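PDB 6QGM: VirX1 from Cyanophage Syn10, which iodinates diverse substrates and probably works as a flavin-dependent halogenase of the tryptophan halogenase family. Local coordinates for residues F130-F133 with T138-A141; C392-D397 with Q437-W442; S297-S302 with W418-Q423; N374-D377 with A383-D386. One frame throughout, in Å; residues are numbered along the deposited sequence.

In the fold
The chain runs through contact 1 first; contact 3 then opens at 297-302, and contact 4 lies wholly inside the loop it closes. Contacts 2 and 3 interleave, because 392-397 precedes 418-423 and 437-442 follows it. Helix 382-408 is shared: contact 4 lies near its start and contact 2 about 23 Å away, centre to centre, near its middle, and both touch the second subunit. Contact 3 uses the next helix, 416-424, the centres of contacts 2 and 3 being about 24 Å apart. Contact 1, centred about 42 Å from contact 4 across the chain's middle, joins two short helices, and no other subunit touches its two segments. Contacts 2, 3 and 4 thus lie beside subunit interfaces.

Contact 1: residues F130-F133 with T138-A141; sequences FARF and TYLA
A131 and R132 meet T138 and Y139 in a buried packing contact between two consecutive short helices, 129-134 and 137-143, joined by a tight turn in the tryptophan-halogenase fold, the first of them weakly bonded. The closest backbones are those of R132 and T138, whose CA atoms are 5.6 Å apart, so the second helix begins almost against the end of the first. R132 and T138 carry the contact about equally, with Y139 behind them. With OG1 of T138 beside the backbone N (chi1 -50°), the methyl is left opposite that N, and CG2 reaches R132 N at 3.8 Å and lies 3.9 Å from A131 CB, while OG1 comes 3.2 Å from A131 O. The hydrogen bond of that hydroxyl goes to N135 O in the connecting turn, which fixes the rotation of the side chain. R132 crosses T138 at about a right angle, its CG 3.9 Å from T138 CG2; the chain then bends and sends NE to a salt bridge with E142, one turn further along the second helix. W501 and Y505 of helix 494-512 pack on R132, and W501 also on Y139, while F464 of helix 462-468 touches A131. The tyrosine closes the contact by leaning obliquely past the R132 backbone, with Y139 OH 3.6 Å from R132 O and 4.1 Å from R132 CB.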
loop_
_atom_site.group_PDB
_atom_site.type_symbol
_atom_site.label_atom_id
_atom_site.label_comp_id
_atom_site.label_asym_id
_atom_site.label_seq_id
_atom_site.Cartn_x
_atom_site.Cartn_y
_atom_site.Cartn_z
ATOM N N PHE B 130 -29.234 -11.163 0.643
ATOM C CA PHE B 130 -27.756 -11.252 0.500
ATOM C C PHE B 130 -27.207 -12.188 1.582
ATOM O O PHE B 130 -26.426 -13.124 1.240
ATOM C CB PHE B 130 -27.046 -9.900 0.573
ATOM C CG PHE B 130 -25.542 -10.042 0.603
ATOM C CD1 PHE B 130 -24.840 -10.361 -0.547
ATOM C CD2 PHE B 130 -24.838 -9.917 1.799
ATOM C CE1 PHE B 130 -23.464 -10.520 -0.505
ATOM C CE2 PHE B 130 -23.460 -10.056 1.834
ATOM C CZ PHE B 130 -22.776 -10.368 0.680
ATOM N N ALA B 131 -27.590 -11.960 2.847
ATOM C CA ALA B 131 -27.058 -12.722 3.999
ATOM C C ALA B 131 -27.421 -14.212 3.828
ATOM O O ALA B 131 -26.538 -15.071 3.998
ATOM C CB ALA B 131 -27.594 -12.142 5.284
ATOM N N ARG B 132 -28.682 -14.495 3.483
ATOM C CA ARG B 132 -29.193 -15.861 3.241
ATOM C C ARG B 132 -28.375 -16.507 2.135
ATOM O O ARG B 132 -28.098 -17.699 2.236
ATOM C CB ARG B 132 -30.655 -15.833 2.805
ATOM C CG ARG B 132 -31.543 -14.958 3.667
ATOM C CD ARG B 132 -32.847 -15.650 3.947
ATOM N NE ARG B 132 -33.788 -14.714 4.539
ATOM C CZ ARG B 132 -34.760 -14.098 3.888
ATOM N NH1 ARG B 132 -34.966 -14.324 2.598
ATOM N NH2 ARG B 132 -35.549 -13.268 4.546
ATOM N N PHE B 133 -28.028 -15.730 1.109
ATOM C CA PHE B 133 -27.390 -16.225 -0.128
ATOM C C PHE B 133 -25.904 -16.493 0.115
ATOM O O PHE B 133 -25.315 -17.150 -0.729
ATOM C CB PHE B 133 -27.592 -15.232 -1.272
ATOM C CG PHE B 133 -27.107 -15.709 -2.621
ATOM C CD1 PHE B 133 -27.900 -16.526 -3.415
ATOM C CD2 PHE B 133 -25.858 -15.347 -3.096
ATOM C CE1 PHE B 133 -27.446 -16.968 -4.653
ATOM C CE2 PHE B 133 -25.419 -15.784 -4.337
ATOM C CZ PHE B 133 -26.206 -16.593 -5.116
ATOM N N THR B 138 -27.363 -17.351 9.018
ATOM C CA THR B 138 -28.535 -16.449 8.803
ATOM C C THR B 138 -29.857 -17.160 9.128
ATOM O O THR B 138 -30.707 -16.541 9.782
ATOM C CB THR B 138 -28.569 -15.941 7.355
ATOM O OG1 THR B 138 -27.265 -15.439 7.054
ATOM C CG2 THR B 138 -29.626 -14.881 7.115
ATOM N N TYR B 139 -30.031 -18.402 8.683
ATOM C CA TYR B 139 -31.279 -19.193 8.866
ATOM C C TYR B 139 -31.512 -19.510 10.346
ATOM O O TYR B 139 -32.677 -19.440 10.784
ATOM C CB TYR B 139 -31.227 -20.499 8.073
ATOM C CG TYR B 139 -31.143 -20.322 6.579
ATOM C CD1 TYR B 139 -32.261 -19.971 5.848
ATOM C CD2 TYR B 139 -29.965 -20.538 5.892
ATOM C CE1 TYR B 139 -32.193 -19.798 4.480
ATOM C CE2 TYR B 139 -29.891 -20.403 4.520
ATOM C CZ TYR B 139 -31.015 -20.039 3.804
ATOM O OH TYR B 139 -30.965 -19.885 2.447
ATOM N N LEU B 140 -30.457 -19.885 11.080
ATOM C CA LEU B 140 -30.521 -20.159 12.542
ATOM C C LEU B 140 -31.012 -18.881 13.237
ATOM O O LEU B 140 -31.978 -18.948 14.028
ATOM C CB LEU B 140 -29.140 -20.563 13.062
ATOM C CG LEU B 140 -28.552 -21.849 12.477
ATOM C CD1 LEU B 140 -27.168 -22.153 13.070
ATOM C CD2 LEU B 140 -29.509 -23.029 12.670
ATOM N N ALA B 141 -30.361 -17.759 12.934
ATOM C CA ALA B 141 -30.672 -16.424 13.476
ATOM C C ALA B 141 -32.122 -16.080 13.145
ATOM O O ALA B 141 -32.848 -15.671 14.050
ATOM C CB ALA B 141 -29.719 -15.408 12.914
#

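Contact 2: residues C392-D397 with Q437-W442; sequences CDHQID and QKQSTW
Q439 reaches from the loop before helix 441-451 onto the flank of helix 382-408, where it meets H394 and D397. Its amide nitrogen rides over the imidazole of H394: NE2 stands 3.2 Å above the ring plane, over its centre, and comes within 3.3 Å of H394 NE2. The amide is tilted by 59° to the ring, so the NH2 end meets the face while the two planes do not stack. H394 supplies that face because CG lies opposite its backbone N (chi1 -160°), which swings the ring out to the loop. One turn on, of the D397 side chain it is the methylene that touches, CB lying 3.7 Å from Q439 CD; the carboxylate turns elsewhere, and its OD1 forms a salt bridge with K332, which also pairs with D393. The loop itself is an interface element of the trimer. K438 makes backbone hydrogen bonds to the second subunit, Q437 bonds to H435 and R436 of that subunit, and K438 of the third subunit packs on Q437. Within the chain, the hydroxyl of S398 is hydrogen-bonded to Q439 OE1 and also to H394 O. As modelled, with the amide nitrogen over the imidazole face, the partial positive charge of that nitrogen would probably be favourable to the pi electrons of the ring.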
loop_
_atom_site.group_PDB
_atom_site.type_symbol
_atom_site.label_atom_id
_atom_site.label_comp_id
_atom_site.label_asym_id
_atom_site.label_seq_id
_atom_site.Cartn_x
_atom_site.Cartn_y
_atom_site.Cartn_z
ATOM N N CYS B 392 -3.269 -1.778 18.766
ATOM C CA CYS B 392 -4.591 -1.692 19.419
ATOM C C CYS B 392 -5.268 -0.378 19.013
ATOM O O CYS B 392 -6.511 -0.342 18.952
ATOM C CB CYS B 392 -4.460 -1.921 20.918
ATOM S SG CYS B 392 -4.357 -0.404 21.884
ATOM N N ASP B 393 -4.472 0.647 18.697
ATOM C CA ASP B 393 -4.931 1.907 18.052
ATOM C C ASP B 393 -5.489 1.609 16.656
ATOM O O ASP B 393 -6.612 2.030 16.373
ATOM C CB ASP B 393 -3.792 2.910 17.950
ATOM C CG ASP B 393 -4.240 4.273 17.471
ATOM O OD1 ASP B 393 -4.865 4.985 18.300
ATOM O OD2 ASP B 393 -3.985 4.590 16.283
ATOM N N HIS B 394 -4.732 0.912 15.803
ATOM C CA HIS B 394 -5.159 0.528 14.427
ATOM C C HIS B 394 -6.536 -0.137 14.491
ATOM O O HIS B 394 -7.408 0.201 13.663
ATOM C CB HIS B 394 -4.143 -0.403 13.743
ATOM C CG HIS B 394 -4.293 -0.419 12.255
ATOM N ND1 HIS B 394 -5.314 -1.088 11.618
ATOM C CD2 HIS B 394 -3.587 0.192 11.286
ATOM C CE1 HIS B 394 -5.235 -0.892 10.323
ATOM N NE2 HIS B 394 -4.187 -0.102 10.090
ATOM N N GLN B 395 -6.716 -1.042 15.455
ATOM C CA GLN B 395 -7.919 -1.900 15.566
ATOM C C GLN B 395 -9.143 -1.036 15.876
ATOM O O GLN B 395 -10.164 -1.175 15.181
ATOM C CB GLN B 395 -7.716 -2.968 16.629
ATOM C CG GLN B 395 -8.998 -3.710 16.948
ATOM C CD GLN B 395 -8.762 -5.174 17.240
ATOM O OE1 GLN B 395 -8.960 -5.658 18.359
ATOM N NE2 GLN B 395 -8.344 -5.888 16.203
ATOM N N ILE B 396 -9.047 -0.173 16.886
ATOM C CA ILE B 396 -10.207 0.647 17.340
ATOM C C ILE B 396 -10.534 1.699 16.271
ATOM O O ILE B 396 -11.711 2.040 16.133
ATOM C CB ILE B 396 -9.967 1.230 18.742
ATOM C CG1 ILE B 396 -11.290 1.578 19.415
ATOM C CG2 ILE B 396 -9.003 2.400 18.703
ATOM C CD1 ILE B 396 -11.167 1.871 20.881
ATOM N N ASP B 397 -9.545 2.146 15.500
ATOM C CA ASP B 397 -9.767 3.077 14.358
ATOM C C ASP B 397 -10.531 2.338 13.247
ATOM O O ASP B 397 -11.504 2.921 12.694
ATOM C CB ASP B 397 -8.450 3.676 13.847
ATOM C CG ASP B 397 -8.007 4.922 14.628
ATOM O OD1 ASP B 397 -8.778 5.390 15.533
ATOM O OD2 ASP B 397 -6.903 5.446 14.317
ATOM N N GLN B 437 -3.684 6.956 3.372
ATOM C CA GLN B 437 -4.158 6.863 4.780
ATOM C C GLN B 437 -3.909 5.453 5.327
ATOM O O GLN B 437 -4.098 4.490 4.568
ATOM C CB GLN B 437 -5.657 7.179 4.864
ATOM C CG GLN B 437 -5.973 8.636 5.137
ATOM C CD GLN B 437 -5.087 9.566 4.356
ATOM O OE1 GLN B 437 -4.104 10.096 4.873
ATOM N NE2 GLN B 437 -5.432 9.753 3.094
ATOM N N LYS B 438 -3.537 5.348 6.609
ATOM C CA LYS B 438 -3.507 4.066 7.357
ATOM C C LYS B 438 -4.897 3.433 7.289
ATOM O O LYS B 438 -4.993 2.238 7.006
ATOM C CB LYS B 438 -3.101 4.273 8.819
ATOM C CG LYS B 438 -1.624 4.521 9.050
ATOM C CD LYS B 438 -1.294 4.734 10.514
ATOM C CE LYS B 438 -0.093 5.636 10.765
ATOM N NZ LYS B 438 1.209 4.945 10.581
ATOM N N GLN B 439 -5.933 4.213 7.584
ATOM C CA GLN B 439 -7.343 3.767 7.577
ATOM C C GLN B 439 -7.952 4.243 6.254
ATOM O O GLN B 439 -8.335 5.439 6.181
ATOM C CB GLN B 439 -8.085 4.334 8.790
ATOM C CG GLN B 439 -7.396 4.106 10.129
ATOM C CD GLN B 439 -7.299 2.648 10.485
ATOM O OE1 GLN B 439 -8.161 1.848 10.118
ATOM N NE2 GLN B 439 -6.250 2.282 11.211
ATOM N N SER B 440 -8.041 3.371 5.247
ATOM C CA SER B 440 -8.439 3.766 3.867
ATOM C C SER B 440 -9.589 2.899 3.314
ATOM O O SER B 440 -9.666 2.725 2.084
ATOM C CB SER B 440 -7.235 3.757 2.955
ATOM O OG SER B 440 -6.752 2.437 2.784
ATOM N N THR B 441 -10.479 2.387 4.168
ATOM C CA THR B 441 -11.596 1.506 3.728
ATOM C C THR B 441 -12.655 2.368 3.025
ATOM O O THR B 441 -13.138 1.906 1.978
ATOM C CB THR B 441 -12.098 0.590 4.855
ATOM O OG1 THR B 441 -12.837 1.342 5.824
ATOM C CG2 THR B 441 -10.968 -0.188 5.500
ATOM N N TRP B 442 -12.966 3.577 3.520
ATOM C CA TRP B 442 -13.845 4.550 2.809
ATOM C C TRP B 442 -13.356 4.745 1.361
ATOM O O TRP B 442 -14.163 4.609 0.424
ATOM C CB TRP B 442 -13.906 5.901 3.530
ATOM C CG TRP B 442 -14.496 5.868 4.911
ATOM C CD1 TRP B 442 -13.821 5.823 6.101
ATOM C CD2 TRP B 442 -15.899 5.892 5.243
ATOM N NE1 TRP B 442 -14.706 5.788 7.143
ATOM C CE2 TRP B 442 -15.986 5.846 6.651
ATOM C CE3 TRP B 442 -17.081 5.921 4.489
ATOM C CZ2 TRP B 442 -17.207 5.846 7.321
ATOM C CZ3 TRP B 442 -18.288 5.928 5.150
ATOM C CH2 TRP B 442 -18.345 5.886 6.546
#

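Contact 3: residues S297-S302 with W418-Q423; sequences SSRFVS and WKWCTQ
S297 O takes two backbone N-H groups, that of F300 at 3.0 Å and, weakly, that of V301 at 3.2 Å, closing a beta turn that presents R299 and F300 side by side to W420. R299 and W420 form a cation-pi pair that joins the loop after strand 290-296 to helix 416-424, with NH1 3.1 Å above the indole plane, offset toward the rim. CZ of R299 is 4.2 Å from the centroid of the W420 six-membered ring and 21° off its normal. The guanidinium stands almost upright on the indole, the planes 86° apart, so that an edge is presented: NH1 sits over the benzene part, and NH2 leans over the pyrrole part, 3.5 Å from W420 NE1. CG of W420 extends away from its own backbone N (chi1 -178°), which projects the indole from the helix to the loop. Behind the helix, W418 NE1 bonds to M276 O in the turn after strand 270-275, while Q423 binds R385 of the third subunit. R299 is exposed and touches a crystal neighbour, so its pose may owe something to the lattice. F300 leans in obliquely, its CZ 3.5 Å from W420 CB and 3.7 Å from W420 CG.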
loop_
_atom_site.group_PDB
_atom_site.type_symbol
_atom_site.label_atom_id
_atom_site.label_comp_id
_atom_site.label_asym_id
_atom_site.label_seq_id
_atom_site.Cartn_x
_atom_site.Cartn_y
_atom_site.Cartn_z
ATOM N N SER B 297 -27.341 11.033 20.635
ATOM C CA SER B 297 -26.487 12.221 20.442
ATOM C C SER B 297 -27.135 13.419 21.127
ATOM O O SER B 297 -28.214 13.839 20.669
ATOM C CB SER B 297 -26.280 12.482 18.984
ATOM O OG SER B 297 -25.526 13.652 18.781
ATOM N N SER B 298 -26.480 13.947 22.167
ATOM C CA SER B 298 -26.928 15.128 22.945
ATOM C C SER B 298 -26.995 16.348 22.026
ATOM O O SER B 298 -27.768 17.279 22.329
ATOM C CB SER B 298 -26.024 15.372 24.110
ATOM O OG SER B 298 -24.722 15.706 23.652
ATOM N N ARG B 299 -26.222 16.324 20.941
ATOM C CA ARG B 299 -26.230 17.337 19.855
ATOM C C ARG B 299 -27.624 17.505 19.248
ATOM O O ARG B 299 -27.911 18.617 18.742
ATOM C CB ARG B 299 -25.366 16.885 18.673
ATOM C CG ARG B 299 -23.871 17.186 18.746
ATOM C CD ARG B 299 -23.267 17.641 17.427
ATOM N NE ARG B 299 -22.485 16.610 16.755
ATOM C CZ ARG B 299 -22.507 16.359 15.451
ATOM N NH1 ARG B 299 -21.765 15.365 14.982
ATOM N NH2 ARG B 299 -23.291 17.042 14.621
ATOM N N PHE B 300 -28.440 16.446 19.233
ATOM C CA PHE B 300 -29.713 16.420 18.471
ATOM C C PHE B 300 -30.927 16.220 19.386
ATOM O O PHE B 300 -32.046 16.382 18.863
ATOM C CB PHE B 300 -29.639 15.344 17.388
ATOM C CG PHE B 300 -28.613 15.617 16.321
ATOM C CD1 PHE B 300 -28.864 16.511 15.294
ATOM C CD2 PHE B 300 -27.388 14.966 16.345
ATOM C CE1 PHE B 300 -27.907 16.753 14.324
ATOM C CE2 PHE B 300 -26.442 15.189 15.354
ATOM C CZ PHE B 300 -26.691 16.112 14.369
ATOM N N VAL B 301 -30.744 15.864 20.663
ATOM C CA VAL B 301 -31.876 15.527 21.585
ATOM C C VAL B 301 -31.436 15.712 23.046
ATOM O O VAL B 301 -30.275 15.397 23.382
ATOM C CB VAL B 301 -32.408 14.102 21.316
ATOM C CG1 VAL B 301 -31.407 13.025 21.724
ATOM C CG2 VAL B 301 -33.760 13.854 21.956
ATOM N N SER B 302 -32.350 16.210 23.881
ATOM C CA SER B 302 -32.207 16.331 25.357
ATOM C C SER B 302 -32.254 14.942 26.008
ATOM O O SER B 302 -32.790 13.995 25.383
ATOM C CB SER B 302 -33.294 17.194 25.916
ATOM O OG SER B 302 -34.556 16.526 25.906
ATOM N N TRP B 418 -30.456 11.968 11.441
ATOM C CA TRP B 418 -30.237 11.083 10.267
ATOM C C TRP B 418 -29.864 11.928 9.049
ATOM O O TRP B 418 -29.040 11.455 8.248
ATOM C CB TRP B 418 -31.459 10.180 10.028
ATOM C CG TRP B 418 -31.504 9.041 10.996
ATOM C CD1 TRP B 418 -32.345 8.880 12.054
ATOM C CD2 TRP B 418 -30.590 7.932 11.032
ATOM N NE1 TRP B 418 -32.038 7.736 12.734
ATOM C CE2 TRP B 418 -30.964 7.133 12.134
ATOM C CE3 TRP B 418 -29.514 7.528 10.232
ATOM C CZ2 TRP B 418 -30.286 5.961 12.456
ATOM C CZ3 TRP B 418 -28.846 6.377 10.558
ATOM C CH2 TRP B 418 -29.241 5.593 11.636
ATOM N N LYS B 419 -30.410 13.147 8.930
ATOM C CA LYS B 419 -29.993 14.093 7.863
ATOM C C LYS B 419 -28.494 14.368 8.041
ATOM O O LYS B 419 -27.781 14.358 7.022
ATOM C CB LYS B 419 -30.865 15.344 7.838
ATOM C CG LYS B 419 -31.091 15.894 6.434
ATOM C CD LYS B 419 -31.787 17.232 6.386
ATOM C CE LYS B 419 -31.281 18.149 5.276
ATOM N NZ LYS B 419 -31.301 19.583 5.675
ATOM N N TRP B 420 -28.018 14.521 9.284
ATOM C CA TRP B 420 -26.576 14.775 9.556
ATOM C C TRP B 420 -25.741 13.559 9.145
ATOM O O TRP B 420 -24.698 13.749 8.484
ATOM C CB TRP B 420 -26.277 15.130 11.011
ATOM C CG TRP B 420 -24.817 15.422 11.215
ATOM C CD1 TRP B 420 -24.170 16.594 10.935
ATOM C CD2 TRP B 420 -23.803 14.510 11.670
ATOM N NE1 TRP B 420 -22.830 16.475 11.181
ATOM C CE2 TRP B 420 -22.578 15.210 11.652
ATOM C CE3 TRP B 420 -23.803 13.166 12.067
ATOM C CZ2 TRP B 420 -21.374 14.615 12.038
ATOM C CZ3 TRP B 420 -22.609 12.582 12.458
ATOM C CH2 TRP B 420 -21.412 13.299 12.439
ATOM N N CYS B 421 -26.170 12.364 9.560
ATOM C CA CYS B 421 -25.423 11.092 9.381
ATOM C C CYS B 421 -25.248 10.770 7.889
ATOM O O CYS B 421 -24.163 10.278 7.542
ATOM C CB CYS B 421 -26.116 9.938 10.083
ATOM S SG CYS B 421 -25.968 10.016 11.886
ATOM N N THR B 422 -26.254 11.065 7.054
ATOM C CA THR B 422 -26.384 10.537 5.669
ATOM C C THR B 422 -26.117 11.606 4.616
ATOM O O THR B 422 -25.865 11.205 3.456
ATOM C CB THR B 422 -27.779 9.948 5.393
ATOM O OG1 THR B 422 -28.792 10.933 5.615
ATOM C CG2 THR B 422 -28.078 8.732 6.243
ATOM N N GLN B 423 -26.224 12.898 4.959
ATOM C CA GLN B 423 -26.254 13.984 3.941
ATOM C C GLN B 423 -25.236 15.086 4.257
ATOM O O GLN B 423 -24.910 15.817 3.318
ATOM C CB GLN B 423 -27.671 14.551 3.817
ATOM C CG GLN B 423 -28.713 13.520 3.394
ATOM C CD GLN B 423 -28.398 12.877 2.068
ATOM O OE1 GLN B 423 -27.877 13.528 1.160
ATOM N NE2 GLN B 423 -28.701 11.587 1.950
#

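Contact 4: residues N374-D377 with A383-D386; sequences NQRD and AERD
R376 and E384 form a buried salt bridge, R376 NH2 donating to E384 OE1 at 2.9 Å. The bond is clearly bent, with an N-H...O angle of 131°. OE1 lies near the guanidinium plane, at its edge, but the nitrogen meets the carboxylate from above, 38° out of its plane, so a single oxygen is engaged and no flat two-pronged pair forms. R376 bends at chi3 to reach the glutamate, while E384 is extended beyond CG. Alongside, CG of Q375 comes to 4.1 Å from E384 OE2. Beyond this first shell, T381 OG1 hydrogen-bonds the same E384 OE1, giving that oxygen two partners. R376 NH1 is held in turn by the carbonyls of Y409 and H469 of the second subunit, and Q375 OE1 accepts from the backbone N of R472 there. The carboxylate probably offsets the arginine's charge where the subunits meet. The bridge spans the connection between helix 360-373 and helix 382-408, binding the loop to the first turn of the latter; next to it, N374 ND2 bonds to L26 O at the end of helix 14-26, the helix that follows the first strand of the probable Rossmann-type sheet.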
loop_
_atom_site.group_PDB
_atom_site.type_symbol
_atom_site.label_atom_id
_atom_site.label_comp_id
_atom_site.label_asym_id
_atom_site.label_seq_id
_atom_site.Cartn_x
_atom_site.Cartn_y
_atom_site.Cartn_z
ATOM N N ASN B 374 4.827 -13.339 27.686
ATOM C CA ASN B 374 5.277 -14.741 27.453
ATOM C C ASN B 374 6.415 -14.792 26.432
ATOM O O ASN B 374 6.955 -15.883 26.205
ATOM C CB ASN B 374 4.135 -15.657 27.009
ATOM C CG ASN B 374 3.148 -15.893 28.126
ATOM O OD1 ASN B 374 3.448 -15.612 29.287
ATOM N ND2 ASN B 374 1.970 -16.376 27.779
ATOM N N GLN B 375 6.810 -13.647 25.885
ATOM C CA GLN B 375 7.872 -13.555 24.856
ATOM C C GLN B 375 9.229 -13.857 25.519
ATOM O O GLN B 375 9.841 -14.857 25.131
ATOM C CB GLN B 375 7.729 -12.191 24.175
ATOM C CG GLN B 375 8.383 -12.100 22.812
ATOM C CD GLN B 375 7.734 -12.931 21.731
ATOM O OE1 GLN B 375 8.246 -13.986 21.379
ATOM N NE2 GLN B 375 6.635 -12.459 21.162
ATOM N N ARG B 376 9.681 -13.063 26.499
ATOM C CA ARG B 376 10.994 -13.278 27.183
ATOM C C ARG B 376 10.846 -13.114 28.698
ATOM O O ARG B 376 11.499 -12.253 29.294
ATOM C CB ARG B 376 12.070 -12.359 26.596
ATOM C CG ARG B 376 12.305 -12.565 25.105
ATOM C CD ARG B 376 13.267 -11.583 24.505
ATOM N NE ARG B 376 12.681 -10.269 24.262
ATOM C CZ ARG B 376 13.333 -9.269 23.694
ATOM N NH1 ARG B 376 14.579 -9.427 23.259
ATOM N NH2 ARG B 376 12.719 -8.111 23.525
ATOM N N ASP B 377 9.989 -13.949 29.286
ATOM C CA ASP B 377 9.784 -14.107 30.751
ATOM C C ASP B 377 9.435 -12.763 31.388
ATOM O O ASP B 377 9.875 -12.530 32.500
ATOM C CB ASP B 377 11.023 -14.753 31.373
ATOM C CG ASP B 377 10.856 -15.138 32.826
ATOM O OD1 ASP B 377 9.719 -15.454 33.214
ATOM O OD2 ASP B 377 11.867 -15.104 33.555
ATOM N N ALA B 383 10.104 -0.602 22.064
ATOM C CA ALA B 383 9.697 -0.974 20.688
ATOM C C ALA B 383 8.428 -1.843 20.733
ATOM O O ALA B 383 7.504 -1.579 19.952
ATOM C CB ALA B 383 10.831 -1.675 19.993
ATOM N N GLU B 384 8.368 -2.827 21.637
ATOM C CA GLU B 384 7.218 -3.767 21.754
ATOM C C GLU B 384 6.000 -3.011 22.301
ATOM O O GLU B 384 4.889 -3.209 21.775
ATOM C CB GLU B 384 7.592 -4.981 22.616
ATOM C CG GLU B 384 8.590 -5.931 21.965
ATOM C CD GLU B 384 9.308 -6.895 22.909
ATOM O OE1 GLU B 384 10.362 -6.487 23.448
ATOM O OE2 GLU B 384 8.829 -8.057 23.120
ATOM N N ARG B 385 6.193 -2.166 23.308
ATOM C CA ARG B 385 5.099 -1.359 23.918
ATOM C C ARG B 385 4.533 -0.377 22.880
ATOM O O ARG B 385 3.297 -0.210 22.834
ATOM C CB ARG B 385 5.620 -0.644 25.171
ATOM C CG ARG B 385 6.031 -1.598 26.286
ATOM C CD ARG B 385 6.279 -0.904 27.605
ATOM N NE ARG B 385 7.487 -0.116 27.615
ATOM C CZ ARG B 385 8.707 -0.580 27.821
ATOM N NH1 ARG B 385 8.916 -1.867 28.041
ATOM N NH2 ARG B 385 9.725 0.261 27.793
ATOM N N ASP B 386 5.403 0.245 22.076
ATOM C CA ASP B 386 5.025 1.115 20.926
ATOM C C ASP B 386 4.232 0.273 19.918
ATOM O O ASP B 386 3.206 0.773 19.424
ATOM C CB ASP B 386 6.257 1.815 20.343
ATOM C CG ASP B 386 6.822 2.893 21.269
ATOM O OD1 ASP B 386 6.140 3.228 22.244
ATOM O OD2 ASP B 386 7.939 3.404 21.013
#